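Local coordinates for peptide ABC transporter permease (Staphylococcus hominis, PDB 6EXS), which probably carries peptides across the membrane as a POT family member of the major facilitator superfamily, including a thioalcohol-conjugated malodour precursor, at residues I301-Y312 and Q460-A471. Numbering follows the deposited sequence.
With C3H (2-[[(2~{R})-2-azanyl-3-[(3~{S})-3-methyl-1-oxidanyl-hexan-3-yl]sulfanyl-propanoyl]amino]ethanoic acid), chain O.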
loop_
_atom_site.group_PDB
_atom_site.type_symbol
_atom_site.label_atom_id
_atom_site.label_comp_id
_atom_site.label_asym_id
_atom_site.label_seq_id
_atom_site.Cartn_x
_atom_site.Cartn_y
_atom_site.Cartn_z
ATOM N N ILE A 301 10.497 4.769 -4.720
ATOM C CA ILE A 301 11.557 4.875 -3.725
ATOM C C ILE A 301 11.039 4.466 -2.347
ATOM O O ILE A 301 11.657 3.617 -1.707
ATOM C CB ILE A 301 12.246 6.262 -3.755
ATOM C CG1 ILE A 301 13.048 6.417 -5.082
ATOM C CG2 ILE A 301 13.162 6.443 -2.524
ATOM C CD1 ILE A 301 13.638 7.790 -5.357
ATOM N N GLN A 302 9.882 5.011 -1.921
ATOM C CA GLN A 302 9.278 4.666 -0.627
ATOM C C GLN A 302 8.987 3.152 -0.455
ATOM O O GLN A 302 9.371 2.581 0.558
ATOM C CB GLN A 302 8.017 5.506 -0.365
ATOM C CG GLN A 302 7.583 5.557 1.097
ATOM C CD GLN A 302 6.833 4.332 1.563
ATOM O OE1 GLN A 302 6.163 3.636 0.808
ATOM N NE2 GLN A 302 6.905 4.054 2.840
ATOM N N GLU A 303 8.317 2.509 -1.421
ATOM C CA GLU A 303 7.993 1.082 -1.308
ATOM C C GLU A 303 9.221 0.153 -1.413
ATOM O O GLU A 303 9.099 -1.056 -1.174
ATOM C CB GLU A 303 6.904 0.675 -2.301
ATOM C CG GLU A 303 5.533 1.268 -2.009
ATOM C CD GLU A 303 4.728 0.629 -0.895
ATOM O OE1 GLU A 303 5.271 -0.241 -0.174
ATOM O OE2 GLU A 303 3.544 1.005 -0.743
ATOM N N GLN A 304 10.406 0.723 -1.705
ATOM C CA GLN A 304 11.639 -0.054 -1.777
ATOM C C GLN A 304 12.297 -0.222 -0.416
ATOM O O GLN A 304 13.243 -0.994 -0.297
ATOM C CB GLN A 304 12.613 0.510 -2.811
ATOM C CG GLN A 304 12.421 -0.062 -4.205
ATOM C CD GLN A 304 13.267 0.678 -5.211
ATOM O OE1 GLN A 304 14.480 0.853 -5.033
ATOM N NE2 GLN A 304 12.645 1.133 -6.293
ATOM N N GLY A 305 11.774 0.450 0.604
ATOM C CA GLY A 305 12.274 0.292 1.962
ATOM C C GLY A 305 11.871 -1.037 2.576
ATOM O O GLY A 305 12.378 -1.403 3.643
ATOM N N SER A 306 10.923 -1.760 1.926
ATOM C CA SER A 306 10.421 -3.060 2.384
ATOM C C SER A 306 11.180 -4.244 1.794
ATOM O O SER A 306 11.041 -5.345 2.312
ATOM C CB SER A 306 8.931 -3.201 2.079
ATOM O OG SER A 306 8.665 -3.051 0.693
ATOM N N ASN A 307 11.964 -4.034 0.718
ATOM C CA ASN A 307 12.692 -5.123 0.047
ATOM C C ASN A 307 14.130 -4.790 -0.402
ATOM O O ASN A 307 14.887 -5.710 -0.680
ATOM C CB ASN A 307 11.872 -5.642 -1.155
ATOM C CG ASN A 307 11.604 -4.633 -2.253
ATOM O OD1 ASN A 307 11.607 -3.417 -2.051
ATOM N ND2 ASN A 307 11.324 -5.123 -3.436
ATOM N N VAL A 308 14.488 -3.493 -0.512
ATOM C CA VAL A 308 15.804 -3.062 -1.003
ATOM C C VAL A 308 16.670 -2.421 0.110
ATOM O O VAL A 308 17.793 -2.889 0.347
ATOM C CB VAL A 308 15.670 -2.150 -2.266
ATOM C CG1 VAL A 308 17.016 -1.574 -2.705
ATOM C CG2 VAL A 308 14.997 -2.893 -3.422
ATOM N N LEU A 309 16.169 -1.353 0.756
ATOM C CA LEU A 309 16.907 -0.612 1.784
ATOM C C LEU A 309 17.210 -1.429 3.054
ATOM O O LEU A 309 18.297 -1.277 3.622
ATOM C CB LEU A 309 16.190 0.707 2.124
ATOM C CG LEU A 309 17.028 1.827 2.774
ATOM C CD1 LEU A 309 18.282 2.165 1.945
ATOM C CD2 LEU A 309 16.171 3.074 3.010
ATOM N N ASN A 310 16.271 -2.314 3.465
ATOM C CA ASN A 310 16.400 -3.198 4.633
ATOM C C ASN A 310 17.469 -4.319 4.469
ATOM O O ASN A 310 18.209 -4.588 5.422
ATOM C CB ASN A 310 15.033 -3.782 5.032
ATOM C CG ASN A 310 14.241 -4.454 3.936
ATOM O OD1 ASN A 310 14.478 -4.261 2.742
ATOM N ND2 ASN A 310 13.248 -5.240 4.329
ATOM N N ILE A 311 17.532 -4.979 3.273
ATOM C CA ILE A 311 18.523 -6.017 2.953
ATOM C C ILE A 311 19.910 -5.357 2.880
ATOM O O ILE A 311 20.889 -5.939 3.346
ATOM C CB ILE A 311 18.190 -6.811 1.662
ATOM C CG1 ILE A 311 16.819 -7.516 1.747
ATOM C CG2 ILE A 311 19.305 -7.821 1.333
ATOM C CD1 ILE A 311 16.410 -8.273 0.438
ATOM N N TYR A 312 19.978 -4.128 2.314
ATOM C CA TYR A 312 21.211 -3.335 2.224
ATOM C C TYR A 312 21.713 -2.990 3.626
ATOM O O TYR A 312 22.904 -3.099 3.878
ATOM C CB TYR A 312 20.996 -2.057 1.396
ATOM C CG TYR A 312 22.261 -1.259 1.150
ATOM C CD1 TYR A 312 23.251 -1.729 0.289
ATOM C CD2 TYR A 312 22.457 -0.021 1.754
ATOM C CE1 TYR A 312 24.397 -0.980 0.026
ATOM C CE2 TYR A 312 23.609 0.727 1.515
ATOM C CZ TYR A 312 24.575 0.246 0.647
ATOM O OH TYR A 312 25.705 0.985 0.402
ATOM N N GLN A 460 24.620 -2.036 -6.449
ATOM C CA GLN A 460 23.701 -1.525 -5.428
ATOM C C GLN A 460 23.845 -0.011 -5.151
ATOM O O GLN A 460 22.826 0.685 -5.099
ATOM C CB GLN A 460 23.801 -2.356 -4.136
ATOM C CG GLN A 460 22.799 -1.995 -3.038
ATOM C CD GLN A 460 21.351 -2.314 -3.325
ATOM O OE1 GLN A 460 20.639 -1.548 -3.986
ATOM N NE2 GLN A 460 20.854 -3.397 -2.741
ATOM N N THR A 461 25.084 0.494 -5.005
ATOM C CA THR A 461 25.357 1.919 -4.752
ATOM C C THR A 461 25.024 2.810 -5.947
ATOM O O THR A 461 24.461 3.892 -5.761
ATOM C CB THR A 461 26.788 2.146 -4.263
ATOM O OG1 THR A 461 27.682 1.433 -5.119
ATOM C CG2 THR A 461 26.981 1.716 -2.827
ATOM N N ASN A 462 25.381 2.366 -7.170
ATOM C CA ASN A 462 25.095 3.105 -8.401
ATOM C C ASN A 462 23.598 3.127 -8.647
ATOM O O ASN A 462 23.093 4.123 -9.162
ATOM C CB ASN A 462 25.817 2.503 -9.601
ATOM C CG ASN A 462 27.324 2.467 -9.518
ATOM O OD1 ASN A 462 27.957 2.989 -8.590
ATOM N ND2 ASN A 462 27.933 1.834 -10.508
ATOM N N TYR A 463 22.884 2.043 -8.242
ATOM C CA TYR A 463 21.426 1.910 -8.339
ATOM C C TYR A 463 20.717 3.004 -7.492
ATOM O O TYR A 463 19.808 3.649 -8.000
ATOM C CB TYR A 463 21.001 0.486 -7.931
ATOM C CG TYR A 463 19.508 0.267 -7.769
ATOM C CD1 TYR A 463 18.887 0.451 -6.533
ATOM C CD2 TYR A 463 18.731 -0.207 -8.826
ATOM C CE1 TYR A 463 17.522 0.215 -6.366
ATOM C CE2 TYR A 463 17.371 -0.473 -8.663
ATOM C CZ TYR A 463 16.768 -0.245 -7.434
ATOM O OH TYR A 463 15.433 -0.494 -7.255
ATOM N N PHE A 464 21.150 3.222 -6.233
ATOM C CA PHE A 464 20.596 4.253 -5.350
ATOM C C PHE A 464 20.834 5.657 -5.919
ATOM O O PHE A 464 19.925 6.489 -5.865
ATOM C CB PHE A 464 21.184 4.164 -3.925
ATOM C CG PHE A 464 20.755 2.990 -3.071
ATOM C CD1 PHE A 464 19.410 2.747 -2.816
ATOM C CD2 PHE A 464 21.698 2.191 -2.435
ATOM C CE1 PHE A 464 19.019 1.677 -2.007
ATOM C CE2 PHE A 464 21.305 1.133 -1.611
ATOM C CZ PHE A 464 19.969 0.875 -1.412
ATOM N N ILE A 465 22.041 5.911 -6.481
ATOM C CA ILE A 465 22.391 7.205 -7.071
ATOM C C ILE A 465 21.584 7.443 -8.359
ATOM O O ILE A 465 21.008 8.520 -8.507
ATOM C CB ILE A 465 23.932 7.392 -7.244
ATOM C CG1 ILE A 465 24.652 7.281 -5.878
ATOM C CG2 ILE A 465 24.276 8.744 -7.914
ATOM C CD1 ILE A 465 26.117 6.832 -5.946
ATOM N N PHE A 466 21.507 6.435 -9.256
ATOM C CA PHE A 466 20.761 6.513 -10.524
ATOM C C PHE A 466 19.260 6.779 -10.308
ATOM O O PHE A 466 18.708 7.678 -10.944
ATOM C CB PHE A 466 21.012 5.268 -11.402
ATOM C CG PHE A 466 20.071 5.070 -12.569
ATOM C CD1 PHE A 466 20.130 5.902 -13.683
ATOM C CD2 PHE A 466 19.142 4.035 -12.567
ATOM C CE1 PHE A 466 19.257 5.715 -14.765
ATOM C CE2 PHE A 466 18.272 3.849 -13.650
ATOM C CZ PHE A 466 18.336 4.688 -14.741
ATOM N N LEU A 467 18.625 6.025 -9.382
ATOM C CA LEU A 467 17.209 6.146 -9.024
ATOM C C LEU A 467 16.920 7.461 -8.307
ATOM O O LEU A 467 15.893 8.083 -8.586
ATOM C CB LEU A 467 16.757 4.953 -8.167
ATOM C CG LEU A 467 16.004 3.850 -8.900
ATOM C CD1 LEU A 467 16.947 2.965 -9.686
ATOM C CD2 LEU A 467 15.198 3.020 -7.934
ATOM N N GLY A 468 17.833 7.866 -7.415
ATOM C CA GLY A 468 17.757 9.117 -6.667
ATOM C C GLY A 468 17.780 10.339 -7.572
ATOM O O GLY A 468 16.927 11.219 -7.423
ATOM N N THR A 469 18.733 10.376 -8.542
ATOM C CA THR A 469 18.932 11.444 -9.539
ATOM C C THR A 469 17.740 11.550 -10.518
ATOM O O THR A 469 17.258 12.665 -10.765
ATOM C CB THR A 469 20.257 11.227 -10.296
ATOM O OG1 THR A 469 21.335 11.099 -9.364
ATOM C CG2 THR A 469 20.552 12.330 -11.318
ATOM N N VAL A 470 17.293 10.396 -11.096
ATOM C CA VAL A 470 16.157 10.325 -12.026
ATOM C C VAL A 470 14.920 10.975 -11.356
ATOM O O VAL A 470 14.285 11.836 -11.961
ATOM C CB VAL A 470 15.917 8.873 -12.556
ATOM C CG1 VAL A 470 14.505 8.682 -13.109
ATOM C CG2 VAL A 470 16.956 8.490 -13.608
ATOM N N ALA A 471 14.648 10.631 -10.082
ATOM C CA ALA A 471 13.555 11.199 -9.288
ATOM C C ALA A 471 13.665 12.727 -9.195
ATOM O O ALA A 471 12.687 13.412 -9.480
ATOM C CB ALA A 471 13.560 10.595 -7.891
HETATM O O2 C3H O . 0.629 1.706 5.837
HETATM C C11 C3H O . 1.226 2.597 6.326
HETATM O O3 C3H O . 0.881 3.832 6.216
HETATM C C10 C3H O . 2.505 2.454 7.098
HETATM N N1 C3H O . 3.292 1.315 6.691
HETATM C C9 C3H O . 4.145 1.387 5.683
HETATM O O1 C3H O . 3.852 1.850 4.591
HETATM C C8 C3H O . 5.539 0.895 5.898
HETATM N N C3H O . 5.576 0.074 7.100
HETATM C C7 C3H O . 6.002 0.035 4.721
HETATM S S C3H O . 7.115 0.801 3.512
HETATM C C3 C3H O . 8.784 1.186 4.266
HETATM C C4 C3H O . 9.421 -0.143 4.580
HETATM C C5 C3H O . 8.541 2.108 5.469
HETATM C C6 C3H O . 9.718 2.388 6.375
HETATM O O C3H O . 9.505 1.940 7.673
HETATM C C2 C3H O . 9.665 1.951 3.281
HETATM C C1 C3H O . 10.072 3.349 3.715
HETATM C C C3H O . 10.947 4.012 2.687
#
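Gln460, at the start of helix 460-479, lays its CG against the ring of Tyr312, 3.4 Å from CD1. The Gln460 chain then bends at chi2 (68°), and its OE1 ends above one face of Phe464, toward the rim. The same oxygen makes van der Waals contact with CG1 of Val308. Thr461 adds its methyl: CG2 lies 3.5 Å from Tyr312 OH, the side chains crossing at about a right angle.

Tyr463 makes the polar link. Its OH donates to OE1 of Gln304 at 2.8 Å. The hydroxyl sits well above the amide plane rather than on a lone pair. Gln304 reaches it because its chain runs extended beyond CG (chi2 172°). Tyr379 OH also bonds to this OE1, while NE2 of Gln304 is held by Asn448 OD1.

Phe464 comes next, its edge turned to the face of Tyr312 in a T-shaped stack. The centroids are 5.0 Å apart, the planes at 70°. Phe464 CE2 stands over the centre of the tyrosine ring. CG1 of Val308 and CD1 of Leu309 also touch this phenylalanine, the latter 4.0 Å from CZ.

One turn on, Leu467 places CD2 3.6 Å from Gln304 NE2, with CD1 above one face of the Tyr463 ring, offset toward the rim. Ala471 closes the row, its CB 3.8 Å from CD1 of Ile301.

Residues 303-306, between helices 279-302 and 309-316, keep helical angles without regular bonding. Gln302, Gly305 and Ser306, which make no contact with 460-471, line the pocket of the bound conjugated peptide. The contact joins this interrupted transmembrane helix to helix 460-479 in the major facilitator superfamily fold. The chemistry is largely apolar and aromatic, with one buried amide gripped at both ends, which should fix its rotation behind the pocket wall.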